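Local coordinates for protein alpha-glucosidase ([Eubacterium] rectale, PDB 6PNR) that probably hydrolyses alpha-sulfoquinovosides, glycosides of the sulfonated sugar found in sulfolipid, as a family 31 glycoside hydrolase, at residues A[574-579]-A[592-597]; A[598-603]-A[612-617]; A[117-122]-A[477-482]. One frame throughout, in Å; residues are numbered along the deposited sequence.

Contact 1 of 3, residues A[574-579]-A[592-597]; sequences RPLFMH and EYLFGR
The imidazole of His579 and the guanidinium of Arg574 are the two flat groups, with Leu594 and Arg597 against the imidazole and Gly596 and Arg597 N against the guanidinium. Arg597 CG lies over the centre of one face of the His579 ring, 3.7 Å from its centroid, a CH-pi contact in which the two side chains cross at about a right angle. At the ring edge Leu594 CD1 comes within 3.5 Å of His579 CD2. The edge also receives Arg574, whose NH1 donates to His579 NE2 at 2.8 Å, with each group in the plane of the other, so the bond sets the rotation of the imidazole. One face of the guanidinium rests on the backbone, with Gly596 CA over its centre. An extended chain from CG to NE carries Arg574 there, and bonds to Pro571 O and Glu564 pin its other nitrogens.

Arg574 and Leu594 form an antiparallel hydrogen-bonded pair: Arg574 N donates to Leu594 O at 2.9 Å and Leu594 N to Arg574 O at 2.8 Å. Beyond it Leu576 CD1 meets Leu594 CD2 at 4.1 Å, and a water links Leu576 N to Glu592 O.

Strand 593-595 has the short edge strand 573-574 on one flank and strand 599-601 on the other. Pro575, Met578 and Tyr593 pack on helix 469-481, while Met578 and His579 lean on Leu218 of helix 217-228.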
loop_
_atom_site.group_PDB
_atom_site.type_symbol
_atom_site.label_atom_id
_atom_site.label_comp_id
_atom_site.label_asym_id
_atom_site.label_seq_id
_atom_site.Cartn_x
_atom_site.Cartn_y
_atom_site.Cartn_z
ATOM N N ARG A 574 27.407 -0.398 -20.121
ATOM C CA ARG A 574 26.757 0.679 -20.853
ATOM C C ARG A 574 25.429 0.227 -21.434
ATOM O O ARG A 574 25.288 -0.925 -21.858
ATOM C CB ARG A 574 27.649 1.166 -22.008
ATOM C CG ARG A 574 29.071 1.401 -21.573
ATOM C CD ARG A 574 30.013 1.731 -22.710
ATOM N NE ARG A 574 31.383 1.827 -22.200
ATOM C CZ ARG A 574 32.444 2.155 -22.929
ATOM N NH1 ARG A 574 32.305 2.432 -24.223
ATOM N NH2 ARG A 574 33.647 2.197 -22.363
ATOM N N PRO A 575 24.446 1.118 -21.495
ATOM C CA PRO A 575 23.189 0.767 -22.156
ATOM C C PRO A 575 23.391 0.710 -23.660
ATOM O O PRO A 575 24.281 1.358 -24.219
ATOM C CB PRO A 575 22.248 1.905 -21.749
ATOM C CG PRO A 575 23.141 3.057 -21.510
ATOM C CD PRO A 575 24.434 2.495 -20.972
ATOM N N LEU A 576 22.569 -0.101 -24.319
ATOM C CA LEU A 576 22.777 -0.298 -25.749
ATOM C C LEU A 576 22.715 1.021 -26.513
ATOM O O LEU A 576 23.469 1.215 -27.474
ATOM C CB LEU A 576 21.755 -1.296 -26.287
ATOM C CG LEU A 576 22.179 -2.761 -26.386
ATOM C CD1 LEU A 576 22.648 -3.333 -25.036
ATOM C CD2 LEU A 576 21.025 -3.592 -26.937
ATOM N N PHE A 577 21.864 1.954 -26.077
ATOM C CA PHE A 577 21.717 3.207 -26.804
ATOM C C PHE A 577 22.906 4.135 -26.633
ATOM O O PHE A 577 22.946 5.175 -27.297
ATOM C CB PHE A 577 20.417 3.924 -26.400
ATOM C CG PHE A 577 20.335 4.316 -24.944
ATOM C CD1 PHE A 577 20.978 5.445 -24.473
ATOM C CD2 PHE A 577 19.573 3.564 -24.047
ATOM C CE1 PHE A 577 20.893 5.815 -23.142
ATOM C CE2 PHE A 577 19.480 3.935 -22.705
ATOM C CZ PHE A 577 20.134 5.066 -22.256
ATOM N N MET A 578 23.876 3.792 -25.782
ATOM C CA MET A 578 25.053 4.641 -25.651
ATOM C C MET A 578 25.928 4.576 -26.892
ATOM O O MET A 578 26.663 5.526 -27.173
ATOM C CB MET A 578 25.869 4.250 -24.422
ATOM C CG MET A 578 27.048 5.166 -24.165
ATOM S SD MET A 578 27.726 4.967 -22.517
ATOM C CE MET A 578 26.590 5.979 -21.562
ATOM N N HIS A 579 25.873 3.472 -27.641
ATOM C CA HIS A 579 26.654 3.340 -28.862
ATOM C C HIS A 579 25.797 3.108 -30.093
ATOM O O HIS A 579 26.340 3.036 -31.199
ATOM C CB HIS A 579 27.670 2.201 -28.740
ATOM C CG HIS A 579 28.756 2.473 -27.752
ATOM N ND1 HIS A 579 29.698 3.463 -27.938
ATOM C CD2 HIS A 579 29.053 1.884 -26.569
ATOM C CE1 HIS A 579 30.528 3.472 -26.909
ATOM N NE2 HIS A 579 30.153 2.531 -26.061
ATOM N N GLU A 592 20.216 -6.404 -21.133
ATOM C CA GLU A 592 21.466 -6.534 -21.870
ATOM C C GLU A 592 22.291 -5.276 -21.632
ATOM O O GLU A 592 21.739 -4.200 -21.387
ATOM C CB GLU A 592 21.237 -6.710 -23.389
ATOM C CG GLU A 592 20.073 -7.635 -23.740
ATOM C CD GLU A 592 19.942 -7.860 -25.233
ATOM O OE1 GLU A 592 20.445 -7.016 -26.006
ATOM O OE2 GLU A 592 19.339 -8.879 -25.631
ATOM N N TYR A 593 23.611 -5.412 -21.712
ATOM C CA TYR A 593 24.500 -4.260 -21.621
ATOM C C TYR A 593 25.683 -4.433 -22.564
ATOM O O TYR A 593 26.070 -5.555 -22.897
ATOM C CB TYR A 593 25.011 -4.030 -20.180
ATOM C CG TYR A 593 25.822 -5.161 -19.566
ATOM C CD1 TYR A 593 25.199 -6.193 -18.856
ATOM C CD2 TYR A 593 27.208 -5.182 -19.658
ATOM C CE1 TYR A 593 25.950 -7.225 -18.271
ATOM C CE2 TYR A 593 27.960 -6.203 -19.090
ATOM C CZ TYR A 593 27.331 -7.220 -18.394
ATOM O OH TYR A 593 28.093 -8.228 -17.829
ATOM N N LEU A 594 26.240 -3.299 -23.007
ATOM C CA LEU A 594 27.517 -3.308 -23.712
ATOM C C LEU A 594 28.631 -3.303 -22.672
ATOM O O LEU A 594 28.660 -2.430 -21.798
ATOM C CB LEU A 594 27.643 -2.105 -24.658
ATOM C CG LEU A 594 26.503 -1.957 -25.675
ATOM C CD1 LEU A 594 26.609 -0.676 -26.527
ATOM C CD2 LEU A 594 26.430 -3.192 -26.561
ATOM N N PHE A 595 29.508 -4.304 -22.736
ATOM C CA PHE A 595 30.678 -4.406 -21.866
ATOM C C PHE A 595 31.792 -3.673 -22.601
ATOM O O PHE A 595 32.517 -4.251 -23.409
ATOM C CB PHE A 595 31.009 -5.870 -21.597
ATOM C CG PHE A 595 32.199 -6.097 -20.697
ATOM C CD1 PHE A 595 32.307 -5.450 -19.474
ATOM C CD2 PHE A 595 33.173 -7.019 -21.047
ATOM C CE1 PHE A 595 33.387 -5.688 -18.633
ATOM C CE2 PHE A 595 34.255 -7.267 -20.211
ATOM C CZ PHE A 595 34.359 -6.598 -19.001
ATOM N N GLY A 596 31.888 -2.370 -22.359
ATOM C CA GLY A 596 32.662 -1.508 -23.244
ATOM C C GLY A 596 31.975 -1.359 -24.597
ATOM O O GLY A 596 30.823 -1.723 -24.784
ATOM N N ARG A 597 32.722 -0.819 -25.563
ATOM C CA ARG A 597 32.148 -0.663 -26.895
ATOM C C ARG A 597 32.165 -1.958 -27.694
ATOM O O ARG A 597 31.420 -2.087 -28.670
ATOM C CB ARG A 597 32.896 0.423 -27.690
ATOM C CG ARG A 597 32.132 0.882 -28.946
ATOM C CD ARG A 597 32.640 2.220 -29.485
ATOM N NE ARG A 597 34.001 2.111 -30.002
ATOM C CZ ARG A 597 34.296 1.727 -31.241
ATOM N NH1 ARG A 597 33.324 1.423 -32.090
ATOM N NH2 ARG A 597 35.564 1.653 -31.638
HETATM O O HOH W 1 20.977 -1.790 -22.493
#

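Contact 2 of 3, residues A[598-603]-A[612-617]; sequences DMLIAP and WDVYLP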
loop_
_atom_site.group_PDB
_atom_site.type_symbol
_atom_site.label_atom_id
_atom_site.label_comp_id
_atom_site.label_asym_id
_atom_site.label_seq_id
_atom_site.Cartn_x
_atom_site.Cartn_y
_atom_site.Cartn_z
ATOM N N ASP A 598 32.980 -2.923 -27.310
ATOM C CA ASP A 598 33.254 -4.032 -28.204
ATOM C C ASP A 598 32.509 -5.313 -27.859
ATOM O O ASP A 598 32.687 -6.311 -28.567
ATOM C CB ASP A 598 34.757 -4.306 -28.241
ATOM C CG ASP A 598 35.535 -3.205 -28.954
ATOM O OD1 ASP A 598 34.932 -2.164 -29.285
ATOM O OD2 ASP A 598 36.746 -3.384 -29.181
ATOM N N MET A 599 31.681 -5.327 -26.811
ATOM C CA MET A 599 30.997 -6.552 -26.418
ATOM C C MET A 599 29.560 -6.275 -26.010
ATOM O O MET A 599 29.263 -5.240 -25.409
ATOM C CB MET A 599 31.708 -7.261 -25.260
ATOM C CG MET A 599 33.079 -7.789 -25.593
ATOM S SD MET A 599 33.625 -9.058 -24.419
ATOM C CE MET A 599 32.821 -10.518 -25.096
ATOM N N LEU A 600 28.671 -7.212 -26.342
ATOM C CA LEU A 600 27.297 -7.187 -25.867
ATOM C C LEU A 600 27.085 -8.400 -24.976
ATOM O O LEU A 600 27.401 -9.526 -25.370
ATOM C CB LEU A 600 26.286 -7.184 -27.017
ATOM C CG LEU A 600 24.851 -6.930 -26.530
ATOM C CD1 LEU A 600 24.097 -6.116 -27.560
ATOM C CD2 LEU A 600 24.082 -8.242 -26.235
ATOM N N ILE A 601 26.574 -8.162 -23.772
ATOM C CA ILE A 601 26.314 -9.213 -22.797
ATOM C C ILE A 601 24.824 -9.228 -22.515
ATOM O O ILE A 601 24.233 -8.178 -22.237
ATOM C CB ILE A 601 27.104 -9.002 -21.492
ATOM C CG1 ILE A 601 28.557 -8.582 -21.795
ATOM C CG2 ILE A 601 27.036 -10.275 -20.640
ATOM C CD1 ILE A 601 29.360 -9.616 -22.625
ATOM N N ALA A 602 24.225 -10.417 -22.590
ATOM C CA ALA A 602 22.800 -10.628 -22.317
ATOM C C ALA A 602 22.681 -11.802 -21.355
ATOM O O ALA A 602 22.473 -12.944 -21.780
ATOM C CB ALA A 602 22.024 -10.899 -23.604
ATOM N N PRO A 603 22.825 -11.563 -20.051
ATOM C CA PRO A 603 22.899 -12.685 -19.102
ATOM C C PRO A 603 21.603 -13.483 -19.021
ATOM O O PRO A 603 20.503 -12.928 -19.030
ATOM C CB PRO A 603 23.210 -11.996 -17.766
ATOM C CG PRO A 603 23.900 -10.721 -18.167
ATOM C CD PRO A 603 23.166 -10.282 -19.417
ATOM N N TRP A 612 18.840 -18.780 -25.170
ATOM C CA TRP A 612 18.504 -17.442 -24.690
ATOM C C TRP A 612 18.224 -16.535 -25.882
ATOM O O TRP A 612 18.965 -16.566 -26.866
ATOM C CB TRP A 612 19.635 -16.870 -23.816
ATOM C CG TRP A 612 19.224 -15.659 -22.995
ATOM C CD1 TRP A 612 19.659 -14.368 -23.151
ATOM C CD2 TRP A 612 18.299 -15.637 -21.896
ATOM N NE1 TRP A 612 19.055 -13.546 -22.221
ATOM C CE2 TRP A 612 18.220 -14.301 -21.438
ATOM C CE3 TRP A 612 17.538 -16.619 -21.248
ATOM C CZ2 TRP A 612 17.405 -13.923 -20.367
ATOM C CZ3 TRP A 612 16.724 -16.244 -20.187
ATOM C CH2 TRP A 612 16.662 -14.905 -19.759
ATOM N N ASP A 613 17.135 -15.764 -25.798
ATOM C CA ASP A 613 16.799 -14.779 -26.821
ATOM C C ASP A 613 17.619 -13.516 -26.603
ATOM O O ASP A 613 17.706 -13.014 -25.479
ATOM C CB ASP A 613 15.306 -14.432 -26.778
ATOM C CG ASP A 613 14.410 -15.613 -27.131
ATOM O OD1 ASP A 613 14.832 -16.480 -27.931
ATOM O OD2 ASP A 613 13.274 -15.672 -26.608
ATOM N N VAL A 614 18.205 -12.988 -27.677
ATOM C CA VAL A 614 19.070 -11.815 -27.605
ATOM C C VAL A 614 18.639 -10.832 -28.679
ATOM O O VAL A 614 18.350 -11.232 -29.813
ATOM C CB VAL A 614 20.555 -12.196 -27.798
ATOM C CG1 VAL A 614 21.457 -10.962 -27.731
ATOM C CG2 VAL A 614 20.983 -13.262 -26.787
ATOM N N TYR A 615 18.595 -9.551 -28.337
ATOM C CA TYR A 615 18.485 -8.506 -29.341
ATOM C C TYR A 615 19.860 -7.887 -29.561
ATOM O O TYR A 615 20.452 -7.337 -28.628
ATOM C CB TYR A 615 17.484 -7.420 -28.951
ATOM C CG TYR A 615 17.539 -6.277 -29.946
ATOM C CD1 TYR A 615 16.842 -6.350 -31.147
ATOM C CD2 TYR A 615 18.325 -5.150 -29.712
ATOM C CE1 TYR A 615 16.904 -5.326 -32.078
ATOM C CE2 TYR A 615 18.396 -4.117 -30.643
ATOM C CZ TYR A 615 17.678 -4.215 -31.823
ATOM O OH TYR A 615 17.731 -3.207 -32.759
ATOM N N LEU A 616 20.356 -7.956 -30.802
ATOM C CA LEU A 616 21.602 -7.294 -31.166
ATOM C C LEU A 616 21.316 -6.049 -31.994
ATOM O O LEU A 616 20.534 -6.118 -32.952
ATOM C CB LEU A 616 22.516 -8.233 -31.961
ATOM C CG LEU A 616 23.102 -9.448 -31.257
ATOM C CD1 LEU A 616 23.924 -10.258 -32.245
ATOM C CD2 LEU A 616 23.951 -9.013 -30.076
ATOM N N PRO A 617 21.905 -4.905 -31.658
ATOM C CA PRO A 617 21.842 -3.749 -32.562
ATOM C C PRO A 617 22.548 -4.056 -33.875
ATOM O O PRO A 617 23.356 -4.981 -33.969
ATOM C CB PRO A 617 22.574 -2.645 -31.787
ATOM C CG PRO A 617 22.563 -3.108 -30.342
ATOM C CD PRO A 617 22.607 -4.599 -30.399
HETATM O O HOH W 2 19.630 -11.008 -20.657
#
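Leu600 carries most of the apolar contact, its two methyls divided among three residues of 612-617. With CG anti to the backbone N (chi1 -171°), the branch stands up from its own strand: CD1 meets Pro617 CD tip to tip at 3.5 Å and also touches Leu616 CD2 at 3.8 Å, while CD2 lies 4.1 Å from Val614 CG1. The side chains of Leu600 and Val614 lie alongside each other, pointing opposite ways. Two residues further on, Ala602 CB fits under the fork of the same valine, 4.1 Å from Val614 CG2. Trp621 touches both Leu600 and Leu616, and Phe647 packs against Val614 and Leu616.

The polar contact gathers around the indole of Trp612. A water accepts from Trp612 NE1 at 3.0 Å and donates to Pro603 O at 2.7 Å, joining the two segments where no direct hydrogen bond does. Ala602 O is near the indole as well, 3.4 Å from Trp612 CD1, but its angle at NE1 is too poor for a bond. Pro603 C lies over one face of the ring toward its rim, and Tyr605 meets the indole edge-to-face. An alanine at Trp612 would probably leave the bridging water without its N-H partner and open a gap beside Pro603 and Tyr605.

No backbone hydrogen bond crosses the contact. The short axes of 599-601 and 612-616 come no closer than 9.0 Å, with their directions 145° apart, roughly antiparallel, a packing distance rather than a pairing distance. Strand 599-601 belongs to the six-stranded antiparallel sheet and 611-616 pairs with 633-638, so side chains fill the space between two sheets, consistent with the beta-sandwich C-terminal domain of family 31 glycosidases.

Contact 3 of 3, residues A[117-122]-A[477-482]; sequences CGEQMS and LSAGMM
Ser478 makes the tight side of the contact, gripping the backbone of 117-122 with its hydroxyl. Gln120 N donates to Ser478 OG at 2.7 Å, close to straight at 160°. OG sits between the backbone N and the carbonyl carbon (chi1 57°) and also bonds back to Cys474 O in its own helix; the hydroxyl therefore ties helix to loop. Around this bond the chains are close: Ser478 CB lies 3.5 Å from Gly118 O, and Glu119 CA is 4.5 Å from Ala479 CA.

Toward the helix end the contact is looser, though still buried. Met482, bent at both chi2 and chi3, brings its sulfur over the start of the loop, where Gly118 N gives a weak hydrogen bond to Met482 SD at 3.5 Å. Cys117 N is near the same sulfur. Gly118 holds backbone angles (phi 94°) at which a side chain would run into the carbonyl oxygen of Cys117. Behind it, Gln120 curls back so that its NE2 donates to Cys117 O at 3.0 Å, bracing the bend from the side away from the helix.

The loop leaves edge strand 114-118 of the eight-stranded antiparallel sheet and meets the end of helix 469-481, which belongs to the TIM-barrel region. This is an interface between the N-terminal beta domain and the catalytic barrel, as in other family 31 enzymes.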
loop_
_atom_site.group_PDB
_atom_site.type_symbol
_atom_site.label_atom_id
_atom_site.label_comp_id
_atom_site.label_asym_id
_atom_site.label_seq_id
_atom_site.Cartn_x
_atom_site.Cartn_y
_atom_site.Cartn_z
ATOM N N CYS A 117 18.002 8.574 -11.600
ATOM C CA CYS A 117 17.540 8.675 -10.214
ATOM C C CYS A 117 18.333 7.746 -9.301
ATOM O O CYS A 117 17.790 7.164 -8.360
ATOM C CB CYS A 117 16.037 8.411 -10.096
ATOM S SG CYS A 117 15.063 9.856 -10.643
ATOM N N GLY A 118 19.634 7.619 -9.575
ATOM C CA GLY A 118 20.500 6.782 -8.761
ATOM C C GLY A 118 20.649 5.379 -9.302
ATOM O O GLY A 118 20.535 5.156 -10.506
ATOM N N GLU A 119 20.910 4.415 -8.426
ATOM C CA GLU A 119 20.950 3.012 -8.813
ATOM C C GLU A 119 19.543 2.451 -8.635
ATOM O O GLU A 119 19.062 2.323 -7.505
ATOM C CB GLU A 119 21.970 2.245 -7.968
ATOM C CG GLU A 119 22.020 0.745 -8.237
ATOM C CD GLU A 119 22.783 -0.015 -7.163
ATOM O OE1 GLU A 119 22.530 0.238 -5.963
ATOM O OE2 GLU A 119 23.643 -0.858 -7.518
ATOM N N GLN A 120 18.886 2.122 -9.744
ATOM C CA GLN A 120 17.522 1.612 -9.742
ATOM C C GLN A 120 17.554 0.119 -10.048
ATOM O O GLN A 120 18.214 -0.301 -11.007
ATOM C CB GLN A 120 16.671 2.366 -10.765
ATOM C CG GLN A 120 16.390 3.812 -10.356
ATOM C CD GLN A 120 15.509 3.919 -9.103
ATOM O OE1 GLN A 120 14.696 3.030 -8.817
ATOM N NE2 GLN A 120 15.666 5.015 -8.355
ATOM N N MET A 121 16.861 -0.678 -9.218
ATOM C CA MET A 121 16.931 -2.136 -9.292
ATOM C C MET A 121 15.787 -2.759 -10.081
ATOM O O MET A 121 15.912 -3.906 -10.523
ATOM C CB MET A 121 16.939 -2.754 -7.881
ATOM C CG MET A 121 17.915 -2.099 -6.873
ATOM S SD MET A 121 19.631 -1.938 -7.455
ATOM C CE MET A 121 20.100 -3.656 -7.616
ATOM N N SER A 122 14.686 -2.041 -10.280
ATOM C CA SER A 122 13.534 -2.574 -11.012
ATOM C C SER A 122 13.348 -1.957 -12.391
ATOM O O SER A 122 13.084 -2.683 -13.355
ATOM C CB SER A 122 12.245 -2.376 -10.201
ATOM O OG SER A 122 12.172 -3.262 -9.080
ATOM N N LEU A 477 23.220 -0.553 -15.115
ATOM C CA LEU A 477 22.897 0.419 -16.157
ATOM C C LEU A 477 22.521 1.771 -15.554
ATOM O O LEU A 477 23.040 2.815 -15.968
ATOM C CB LEU A 477 21.772 -0.125 -17.038
ATOM C CG LEU A 477 22.122 -1.322 -17.923
ATOM C CD1 LEU A 477 20.877 -1.811 -18.656
ATOM C CD2 LEU A 477 23.235 -0.946 -18.931
ATOM N N SER A 478 21.630 1.778 -14.560
ATOM C CA SER A 478 21.188 3.048 -13.978
ATOM C C SER A 478 22.334 3.767 -13.265
ATOM O O SER A 478 22.516 4.981 -13.433
ATOM C CB SER A 478 20.023 2.809 -13.020
ATOM O OG SER A 478 20.396 1.885 -12.022
ATOM N N ALA A 479 23.115 3.041 -12.454
ATOM C CA ALA A 479 24.241 3.677 -11.765
ATOM C C ALA A 479 25.213 4.294 -12.758
ATOM O O ALA A 479 25.736 5.396 -12.530
ATOM C CB ALA A 479 24.979 2.671 -10.881
ATOM N N GLY A 480 25.464 3.592 -13.863
ATOM C CA GLY A 480 26.419 4.074 -14.844
ATOM C C GLY A 480 25.961 5.352 -15.511
ATOM O O GLY A 480 26.772 6.240 -15.786
ATOM N N MET A 481 24.654 5.470 -15.774
ATOM C CA MET A 481 24.130 6.708 -16.335
ATOM C C MET A 481 24.256 7.869 -15.352
ATOM O O MET A 481 24.206 9.031 -15.773
ATOM C CB MET A 481 22.669 6.519 -16.768
ATOM C CG MET A 481 22.481 5.594 -17.976
ATOM S SD MET A 481 23.412 6.155 -19.446
ATOM C CE MET A 481 22.669 7.759 -19.716
ATOM N N MET A 482 24.442 7.585 -14.063
ATOM C CA MET A 482 24.700 8.612 -13.064
ATOM C C MET A 482 26.180 8.920 -12.888
ATOM O O MET A 482 26.518 9.758 -12.047
ATOM C CB MET A 482 24.113 8.193 -11.711
ATOM C CG MET A 482 22.632 7.910 -11.760
ATOM S SD MET A 482 21.637 9.424 -11.809
ATOM C CE MET A 482 21.526 9.781 -13.575
#

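Overall arrangement
All three contacts are largely buried, but contact 3 lies deepest: its centre is about 7 Å from the centre of the chain, against about 18 Å for the centre of contact 1 and about 23 Å for that of contact 2; Arg597 of contact 1 is exposed. Contacts 1 and 2 share one sheet, since strands 593-595 and 599-601 are neighbours in it, and Glu592 OE2 reaches across to Tyr615 N. Helix 469-481 connects contact 3 to contact 1 through Leu477 and Met481, whereas contacts 2 and 3 do not touch. Chemistry follows place: strand pairing and an in-plane arginine-histidine bond at the sheet edge, apolar packing with one bridging water between sheets, and a hydroxyl and a sulfur at the domain junction.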